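PDB 3G13: putative conjugative transposon recombinase from Clostridium difficile, which probably binds DNA and exchanges its strands as a serine recombinase, the part in this crystal being its resolvase-type N-terminal domain. Local coordinates for residues R5-Y11 with E75-T81; D46-D50 with E62-M67; T91-L95 with L129-A133. All coordinates share one frame; numbering follows the deposited sequence.

Contact 1 of 3, residues R5-Y11 with E75-T81; sequences RLRVAAY and EIDMVFT. Unlike the reference sequence in segment 75-81: Phe80 (reference Ile).
Val8, Ala9 and Ala10 pair in parallel register with Met78, Val79 and Phe80, and the strands 6-11 and 78-81 run in the same direction with a 28° twist between their axes. The ladder is carried by Ala9 N to Met78 O, Phe80 N to Ala9 O and Tyr11 N to Phe80 O, the last 2.7 Å long and nearly straight. At the start of the ladder the Asp77 carboxylate joins the backbone bonds: its OD2 accepts Arg7 N at 2.9 Å with an almost linear N-H, while Asp77 N, together with Met78 N, closes on Arg7 O, which thus holds two donors. Leu6 lays CD1 against CB of Asp77. Arg7 points at the facing segment, and its chain bends at chi3 (62°) to bring NE onto Glu75 O; NE donates one bent bond there, 2.8 Å long and close to the guanidinium plane. Val8 and Phe80 share one face of the sheet. With CG1 of Val8 anti to the backbone N (chi1 -176°), that methyl meets the edge of the Phe80 ring at CE1, 3.5 Å away. On the other face CB of Ala9 sits against CD1 of Ile76 at 3.7 Å, and CB of Tyr11 lies near CG1 of Val79. Thr81 OG1 donates to Tyr11 O at 2.9 Å from above the carbonyl plane and also lies at the edge of the Tyr11 ring. Strand 6-14 is flanked by 42-51 and 78-81, and 78-81 in turn by 107-110. Helix 25-37 covers the Val8, Ala10 and Phe80 face through Tyr32, Met35 and Ile36, while helix 62-72 packs on the Tyr11 and Val79 face with Met67.

Contact 2 of 3, residues D46-D50 with E62-M67; sequences DIYAD and EDFQRM
Helix 62-67 runs roughly antiparallel to strand 46-50, at 149°, with the two axes approaching to 6.7 Å and Tyr48 and Asp63 nearest in the backbone. Met67 sets CG over the centre of one face of the Tyr48 ring, a CH-pi contact 3.4 Å from the centroid, and its selenium stands obliquely beside the same ring as a Met-aromatic contact. Asp46 OD2 stands above the opposite face, toward the rim. Arg66 comes in obliquely at CD1 and CE1, its guanidinium inclined by 30° to the ring plane and CE1 lying over the centre of the guanidinium face. That guanidinium is fixed by carboxylates at its edge. Arg66 extends along chi1 and chi2 and then bends at chi3 (67°), which brings NE and NH2 side-on to the two oxygens of Asp63, while NH1 reaches Asp46 OD2 at 2.9 Å, in plane and nearly straight. The resulting Asp46, Arg66 and Asp63 salt-bridge network ties the strand to a helix of the alpha/beta resolvase domain, whose central parallel strands carry helices on both faces. Asp63 has a second role: OD1, already holding NH2, uses its anti lone pair for Ala49 N at 2.9 Å. Asp50 answers from the strand, spreading its carboxylate over the first turn of the helix; OD1 takes Asp63 N at 2.9 Å and OD2 takes Phe64 N at 3.0 Å, each through a syn lone pair. These two amides probably help stabilise the negative charge of Asp50. OD2 also bonds to Tyr11 OH, and Tyr48 OH bonds to Asp70 further along helix 62-72.

Contact 3 of 3, residues T91-L95 with L129-A133; sequences TLDTL and LSSVA
Leu95 and Leu129 lie antiparallel alongside one another, CD2 of Leu95 lying 3.7 Å from CB of Leu129. The other branch of Leu95, CD1, reaches CB of Ala133 at 3.8 Å, so the forked end spans one turn of the facing helix. Leu95 CG stands anti to the carbonyl carbon (chi1 -79°), and the extended chain reaches the facing helix. Leu129 in turn lies across Thr94, its CD1 meeting CG2 at 3.6 Å. One turn earlier, Thr91 directs its methyl inward: CG2 approaches the Leu129 carbonyl oxygen O at 3.3 Å and Ala133 CB at 3.6 Å. With the methyl anti to the backbone N, the hydroxyl OG1 lies beside that N and hydrogen-bonds to Glu136. Thr91 is also set crosswise to Val132, OG1 facing CG1. Leu92 adds CD2 against Ala133 CB at 3.8 Å. No hydrogen bond spans the two segments; the contact between them is mostly apolar, their axes approaching to 9.4 Å and their N-to-C directions 147° apart. The small side chain of Ala133 is where Thr91, Leu92 and Leu95 converge. Helix 91-102 thus packs roughly antiparallel along the long helix 120-150, with Leu126 and Val137 extending the seam before and after. The second subunit adds its Val132 against Thr91, its Val128 against Leu129 and its Leu129 against Val132. Thr94 OG1 bonds to Asn90 O of its own chain and to Gln135 of the second subunit, so this helix pair forms part of the dimer interface.

In the fold
Contacts 1 and 2 reach the same sheet and touch, their centres 12 Å apart: contact 1 pairs two of its strands, and contact 2 sets helix 62-72 on it. Contact 2 is nested in the chain loop that contact 1 closes, and strand 6-14 lies next to strand 42-51, joined here by Ala10 O and Tyr48 N at 2.9 Å. Across the same seam the ring of Tyr11 packs on Phe64. Contact 3 follows later in the chain, on the opposite side of the centre of the chain: its own centre is about 22 Å from that of contact 1 and 21 Å from that of contact 2, with nearest atoms about 9 and 6 Å away.

Contact 1 of 3, residues R5-Y11 with E75-T81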
loop_
_atom_site.group_PDB
_atom_site.type_symbol
_atom_site.label_atom_id
_atom_site.label_comp_id
_atom_site.label_asym_id
_atom_site.label_seq_id
_atom_site.Cartn_x
_atom_site.Cartn_y
_atom_site.Cartn_z
ATOM N N ARG A 5 -12.903 9.622 30.279
ATOM C CA ARG A 5 -12.829 10.216 28.954
ATOM C C ARG A 5 -11.764 9.605 28.050
ATOM O O ARG A 5 -10.706 9.167 28.500
ATOM C CB ARG A 5 -12.696 11.738 29.055
ATOM C CG ARG A 5 -13.945 12.396 29.675
ATOM C CD ARG A 5 -13.790 13.912 29.762
ATOM N NE ARG A 5 -12.794 14.259 30.776
ATOM C CZ ARG A 5 -12.241 15.461 30.929
ATOM N NH1 ARG A 5 -12.563 16.464 30.111
ATOM N NH2 ARG A 5 -11.335 15.644 31.890
ATOM N N LEU A 6 -12.056 9.584 26.756
ATOM C CA LEU A 6 -11.071 9.146 25.798
ATOM C C LEU A 6 -9.964 10.190 25.730
ATOM O O LEU A 6 -10.240 11.371 25.553
ATOM C CB LEU A 6 -11.720 8.917 24.426
ATOM C CG LEU A 6 -10.830 8.301 23.335
ATOM C CD1 LEU A 6 -10.723 6.772 23.494
ATOM C CD2 LEU A 6 -11.345 8.658 21.900
ATOM N N ARG A 7 -8.704 9.740 25.863
ATOM C CA ARG A 7 -7.538 10.635 25.840
ATOM C C ARG A 7 -7.053 10.799 24.400
ATOM O O ARG A 7 -6.603 9.848 23.747
ATOM C CB ARG A 7 -6.417 10.149 26.785
ATOM C CG ARG A 7 -6.821 10.192 28.315
ATOM C CD ARG A 7 -5.607 10.138 29.258
ATOM N NE ARG A 7 -4.686 11.290 29.099
ATOM C CZ ARG A 7 -4.828 12.498 29.658
ATOM N NH1 ARG A 7 -5.843 12.796 30.460
ATOM N NH2 ARG A 7 -3.925 13.429 29.413
ATOM N N VAL A 8 -7.196 12.012 23.901
ATOM C CA VAL A 8 -6.970 12.275 22.485
ATOM C C VAL A 8 -5.749 13.156 22.290
ATOM O O VAL A 8 -5.641 14.223 22.888
ATOM C CB VAL A 8 -8.225 12.877 21.806
ATOM C CG1 VAL A 8 -8.002 13.060 20.288
ATOM C CG2 VAL A 8 -9.452 11.964 22.064
ATOM N N ALA A 9 -4.829 12.709 21.447
ATOM C CA ALA A 9 -3.693 13.557 21.043
ATOM C C ALA A 9 -3.773 13.946 19.559
ATOM O O ALA A 9 -4.589 13.382 18.795
ATOM C CB ALA A 9 -2.378 12.803 21.316
ATOM N N ALA A 10 -2.912 14.879 19.138
ATOM C CA ALA A 10 -2.721 15.172 17.707
ATOM C C ALA A 10 -1.252 15.163 17.425
ATOM O O ALA A 10 -0.473 15.649 18.244
ATOM C CB ALA A 10 -3.321 16.529 17.308
ATOM N N TYR A 11 -0.885 14.588 16.279
ATOM C CA TYR A 11 0.474 14.716 15.756
ATOM C C TYR A 11 0.566 15.613 14.527
ATOM O O TYR A 11 -0.129 15.390 13.532
ATOM C CB TYR A 11 1.131 13.352 15.485
ATOM C CG TYR A 11 2.557 13.600 15.046
ATOM C CD1 TYR A 11 3.540 13.944 15.990
ATOM C CD2 TYR A 11 2.903 13.603 13.687
ATOM C CE1 TYR A 11 4.821 14.248 15.612
ATOM C CE2 TYR A 11 4.210 13.884 13.294
ATOM C CZ TYR A 11 5.166 14.215 14.282
ATOM O OH TYR A 11 6.462 14.503 13.941
ATOM N N GLU A 75 -0.978 7.292 28.250
ATOM C CA GLU A 75 -1.538 8.656 28.279
ATOM C C GLU A 75 -2.474 8.973 27.113
ATOM O O GLU A 75 -3.160 9.999 27.135
ATOM C CB GLU A 75 -0.412 9.688 28.334
ATOM C CG GLU A 75 0.192 9.797 29.709
ATOM C CD GLU A 75 1.518 10.522 29.712
ATOM O OE1 GLU A 75 1.691 11.501 28.932
ATOM O OE2 GLU A 75 2.396 10.108 30.501
ATOM N N ILE A 76 -2.498 8.108 26.088
ATOM C CA ILE A 76 -3.195 8.451 24.830
ATOM C C ILE A 76 -3.991 7.250 24.333
ATOM O O ILE A 76 -3.442 6.136 24.286
ATOM C CB ILE A 76 -2.185 8.902 23.737
ATOM C CG1 ILE A 76 -1.424 10.174 24.175
ATOM C CG2 ILE A 76 -2.874 9.106 22.350
ATOM C CD1 ILE A 76 -0.221 10.517 23.309
ATOM N N ASP A 77 -5.259 7.471 23.967
ATOM C CA ASP A 77 -6.131 6.395 23.445
ATOM C C ASP A 77 -6.307 6.485 21.939
ATOM O O ASP A 77 -6.549 5.478 21.273
ATOM C CB ASP A 77 -7.523 6.403 24.108
ATOM C CG ASP A 77 -7.473 6.179 25.617
ATOM O OD1 ASP A 77 -6.841 5.175 26.075
ATOM O OD2 ASP A 77 -8.088 6.998 26.340
HETATM N N MSE A 78 -6.196 7.699 21.418
HETATM C CA MSE A 78 -6.351 7.975 20.001
HETATM C C MSE A 78 -5.509 9.196 19.597
HETATM O O MSE A 78 -5.518 10.244 20.264
HETATM C CB MSE A 78 -7.842 8.132 19.606
HETATM C CG MSE A 78 -8.052 8.319 18.092
HETATM SE SE MSE A 78 -9.902 8.204 17.477
HETATM C CE MSE A 78 -9.657 6.708 16.287
ATOM N N VAL A 79 -4.770 9.025 18.513
ATOM C CA VAL A 79 -3.984 10.102 17.892
ATOM C C VAL A 79 -4.524 10.544 16.552
ATOM O O VAL A 79 -4.630 9.743 15.627
ATOM C CB VAL A 79 -2.510 9.638 17.625
ATOM C CG1 VAL A 79 -1.650 10.839 17.138
ATOM C CG2 VAL A 79 -1.919 9.049 18.870
ATOM N N PHE A 80 -4.829 11.835 16.418
ATOM C CA PHE A 80 -5.161 12.414 15.127
ATOM C C PHE A 80 -3.886 12.781 14.386
ATOM O O PHE A 80 -2.919 13.291 14.979
ATOM C CB PHE A 80 -6.020 13.683 15.270
ATOM C CG PHE A 80 -7.477 13.407 15.528
ATOM C CD1 PHE A 80 -8.010 13.584 16.801
ATOM C CD2 PHE A 80 -8.310 12.947 14.501
ATOM C CE1 PHE A 80 -9.389 13.337 17.058
ATOM C CE2 PHE A 80 -9.686 12.684 14.739
ATOM C CZ PHE A 80 -10.224 12.876 16.024
ATOM N N THR A 81 -3.891 12.552 13.080
ATOM C CA THR A 81 -2.853 13.121 12.241
ATOM C C THR A 81 -3.399 13.354 10.836
ATOM O O THR A 81 -4.280 12.623 10.387
ATOM C CB THR A 81 -1.534 12.278 12.305
ATOM O OG1 THR A 81 -0.464 13.077 11.821
ATOM C CG2 THR A 81 -1.626 10.971 11.505
#

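Contact 2 of 3, residues D46-D50 with E62-M67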
loop_
_atom_site.group_PDB
_atom_site.type_symbol
_atom_site.label_atom_id
_atom_site.label_comp_id
_atom_site.label_asym_id
_atom_site.label_seq_id
_atom_site.Cartn_x
_atom_site.Cartn_y
_atom_site.Cartn_z
ATOM N N ASP A 46 -2.355 15.851 24.499
ATOM C CA ASP A 46 -1.367 16.836 24.153
ATOM C C ASP A 46 -1.336 17.013 22.648
ATOM O O ASP A 46 -1.974 16.262 21.882
ATOM C CB ASP A 46 0.026 16.458 24.750
ATOM C CG ASP A 46 0.954 17.675 24.932
ATOM O OD1 ASP A 46 0.559 18.824 24.596
ATOM O OD2 ASP A 46 2.112 17.453 25.324
ATOM N N ILE A 47 -0.644 18.050 22.229
ATOM C CA ILE A 47 -0.391 18.295 20.836
ATOM C C ILE A 47 1.123 18.154 20.624
ATOM O O ILE A 47 1.924 18.753 21.347
ATOM C CB ILE A 47 -0.977 19.642 20.383
ATOM C CG1 ILE A 47 -2.520 19.581 20.513
ATOM C CG2 ILE A 47 -0.497 20.005 18.925
ATOM C CD1 ILE A 47 -3.235 20.850 20.287
ATOM N N TYR A 48 1.478 17.295 19.677
ATOM C CA TYR A 48 2.859 16.938 19.399
ATOM C C TYR A 48 3.164 17.437 18.009
ATOM O O TYR A 48 2.327 17.338 17.120
ATOM C CB TYR A 48 3.036 15.438 19.480
ATOM C CG TYR A 48 2.676 14.839 20.824
ATOM C CD1 TYR A 48 3.669 14.563 21.773
ATOM C CD2 TYR A 48 1.347 14.536 21.146
ATOM C CE1 TYR A 48 3.361 14.000 23.006
ATOM C CE2 TYR A 48 1.010 13.979 22.403
ATOM C CZ TYR A 48 2.027 13.719 23.326
ATOM O OH TYR A 48 1.734 13.162 24.555
ATOM N N ALA A 49 4.367 17.981 17.811
ATOM C CA ALA A 49 4.687 18.652 16.565
ATOM C C ALA A 49 6.190 18.691 16.292
ATOM O O ALA A 49 6.988 19.053 17.171
ATOM C CB ALA A 49 4.125 20.054 16.562
ATOM N N ASP A 50 6.565 18.289 15.080
ATOM C CA ASP A 50 7.933 18.475 14.593
ATOM C C ASP A 50 7.916 19.291 13.338
ATOM O O ASP A 50 6.981 19.193 12.539
ATOM C CB ASP A 50 8.626 17.146 14.294
ATOM C CG ASP A 50 8.813 16.299 15.521
ATOM O OD1 ASP A 50 9.570 16.676 16.440
ATOM O OD2 ASP A 50 8.203 15.221 15.556
ATOM N N GLU A 62 11.799 14.253 17.169
ATOM C CA GLU A 62 11.813 14.252 18.628
ATOM C C GLU A 62 10.428 14.248 19.293
ATOM O O GLU A 62 10.197 13.469 20.226
ATOM C CB GLU A 62 12.699 15.385 19.164
ATOM C CG GLU A 62 14.125 15.283 18.646
ATOM C CD GLU A 62 15.162 15.782 19.640
ATOM O OE1 GLU A 62 14.762 16.370 20.688
ATOM O OE2 GLU A 62 16.379 15.568 19.359
ATOM N N ASP A 63 9.510 15.095 18.818
ATOM C CA ASP A 63 8.174 15.132 19.426
ATOM C C ASP A 63 7.316 13.913 19.037
ATOM O O ASP A 63 6.517 13.442 19.837
ATOM C CB ASP A 63 7.454 16.426 19.103
ATOM C CG ASP A 63 6.933 17.134 20.352
ATOM O OD1 ASP A 63 5.888 17.790 20.266
ATOM O OD2 ASP A 63 7.582 17.048 21.417
ATOM N N PHE A 64 7.511 13.394 17.824
ATOM C CA PHE A 64 6.907 12.111 17.456
ATOM C C PHE A 64 7.322 11.048 18.464
ATOM O O PHE A 64 6.496 10.279 18.956
ATOM C CB PHE A 64 7.323 11.654 16.050
ATOM C CG PHE A 64 6.608 10.394 15.605
ATOM C CD1 PHE A 64 5.339 10.478 15.016
ATOM C CD2 PHE A 64 7.180 9.137 15.817
ATOM C CE1 PHE A 64 4.652 9.337 14.611
ATOM C CE2 PHE A 64 6.501 7.970 15.422
ATOM C CZ PHE A 64 5.235 8.068 14.816
ATOM N N GLN A 65 8.619 11.000 18.782
ATOM C CA GLN A 65 9.106 10.009 19.742
ATOM C C GLN A 65 8.560 10.240 21.144
ATOM O O GLN A 65 8.299 9.280 21.861
ATOM C CB GLN A 65 10.642 9.941 19.766
ATOM C CG GLN A 65 11.254 9.291 18.536
ATOM C CD GLN A 65 10.742 7.865 18.291
ATOM O OE1 GLN A 65 10.759 7.022 19.198
ATOM N NE2 GLN A 65 10.276 7.600 17.060
ATOM N N ARG A 66 8.408 11.506 21.543
ATOM C CA ARG A 66 7.804 11.818 22.855
ATOM C C ARG A 66 6.364 11.282 22.857
ATOM O O ARG A 66 5.950 10.643 23.803
ATOM C CB ARG A 66 7.857 13.323 23.139
ATOM C CG ARG A 66 7.252 13.774 24.472
ATOM C CD ARG A 66 7.389 15.281 24.658
ATOM N NE ARG A 66 6.590 16.096 23.726
ATOM C CZ ARG A 66 5.371 16.576 23.969
ATOM N NH1 ARG A 66 4.745 16.331 25.118
ATOM N NH2 ARG A 66 4.766 17.315 23.050
HETATM N N MSE A 67 5.641 11.496 21.758
HETATM C CA MSE A 67 4.308 10.940 21.621
HETATM C C MSE A 67 4.239 9.413 21.745
HETATM O O MSE A 67 3.389 8.873 22.477
HETATM C CB MSE A 67 3.692 11.365 20.311
HETATM C CG MSE A 67 2.195 11.352 20.403
HETATM SE SE MSE A 67 1.498 11.525 18.627
HETATM C CE MSE A 67 1.714 9.508 18.598
#

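Contact 3 of 3, residues T91-L95 with L129-A133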
loop_
_atom_site.group_PDB
_atom_site.type_symbol
_atom_site.label_atom_id
_atom_site.label_comp_id
_atom_site.label_asym_id
_atom_site.label_seq_id
_atom_site.Cartn_x
_atom_site.Cartn_y
_atom_site.Cartn_z
ATOM N N THR A 91 6.884 3.464 4.342
ATOM C CA THR A 91 5.942 2.375 4.577
ATOM C C THR A 91 6.288 1.525 5.802
ATOM O O THR A 91 5.415 1.244 6.627
ATOM C CB THR A 91 5.797 1.508 3.311
ATOM O OG1 THR A 91 5.279 2.341 2.269
ATOM C CG2 THR A 91 4.809 0.365 3.547
ATOM N N LEU A 92 7.563 1.131 5.918
ATOM C CA LEU A 92 8.020 0.318 7.031
ATOM C C LEU A 92 7.796 0.966 8.415
ATOM O O LEU A 92 7.399 0.290 9.367
ATOM C CB LEU A 92 9.491 -0.074 6.843
ATOM C CG LEU A 92 9.691 -1.237 5.865
ATOM C CD1 LEU A 92 11.184 -1.467 5.648
ATOM C CD2 LEU A 92 9.047 -2.504 6.423
ATOM N N ASP A 93 8.057 2.259 8.513
ATOM C CA ASP A 93 7.823 2.984 9.779
ATOM C C ASP A 93 6.336 3.149 10.041
ATOM O O ASP A 93 5.909 3.068 11.197
ATOM C CB ASP A 93 8.493 4.366 9.781
ATOM C CG ASP A 93 10.013 4.285 9.952
ATOM O OD1 ASP A 93 10.504 3.208 10.350
ATOM O OD2 ASP A 93 10.693 5.302 9.674
ATOM N N THR A 94 5.550 3.387 8.983
ATOM C CA THR A 94 4.079 3.501 9.133
ATOM C C THR A 94 3.526 2.221 9.767
ATOM O O THR A 94 2.738 2.274 10.721
ATOM C CB THR A 94 3.340 3.786 7.778
ATOM O OG1 THR A 94 3.906 4.930 7.109
ATOM C CG2 THR A 94 1.865 4.039 8.025
ATOM N N LEU A 95 3.950 1.076 9.226
ATOM C CA LEU A 95 3.621 -0.242 9.769
ATOM C C LEU A 95 4.007 -0.401 11.211
ATOM O O LEU A 95 3.186 -0.782 12.051
ATOM C CB LEU A 95 4.332 -1.353 8.951
ATOM C CG LEU A 95 3.673 -1.714 7.627
ATOM C CD1 LEU A 95 4.609 -2.653 6.791
ATOM C CD2 LEU A 95 2.321 -2.378 7.960
ATOM N N LEU A 129 -0.305 -2.045 3.254
ATOM C CA LEU A 129 1.048 -1.585 3.610
ATOM C C LEU A 129 2.071 -2.723 3.713
ATOM O O LEU A 129 3.207 -2.515 3.341
ATOM C CB LEU A 129 1.076 -0.790 4.909
ATOM C CG LEU A 129 0.265 0.507 4.964
ATOM C CD1 LEU A 129 0.464 1.213 6.309
ATOM C CD2 LEU A 129 0.621 1.391 3.801
ATOM N N SER A 130 1.668 -3.886 4.241
ATOM C CA SER A 130 2.566 -5.032 4.327
ATOM C C SER A 130 2.988 -5.512 2.929
ATOM O O SER A 130 4.155 -5.858 2.732
ATOM C CB SER A 130 1.950 -6.204 5.089
ATOM O OG SER A 130 1.515 -5.815 6.379
ATOM N N SER A 131 2.044 -5.523 1.975
ATOM C CA SER A 131 2.322 -5.957 0.600
ATOM C C SER A 131 3.191 -4.938 -0.114
ATOM O O SER A 131 4.123 -5.299 -0.809
ATOM C CB SER A 131 1.033 -6.206 -0.196
ATOM O OG SER A 131 0.548 -7.498 0.137
ATOM N N VAL A 132 2.870 -3.663 0.086
ATOM C CA VAL A 132 3.676 -2.561 -0.428
ATOM C C VAL A 132 5.117 -2.624 0.102
ATOM O O VAL A 132 6.051 -2.540 -0.678
ATOM C CB VAL A 132 3.023 -1.204 -0.124
ATOM C CG1 VAL A 132 3.954 -0.076 -0.459
ATOM C CG2 VAL A 132 1.712 -1.037 -0.936
ATOM N N ALA A 133 5.286 -2.777 1.414
ATOM C CA ALA A 133 6.616 -2.851 2.046
ATOM C C ALA A 133 7.460 -4.062 1.582
ATOM O O ALA A 133 8.672 -3.940 1.432
ATOM C CB ALA A 133 6.503 -2.841 3.558
#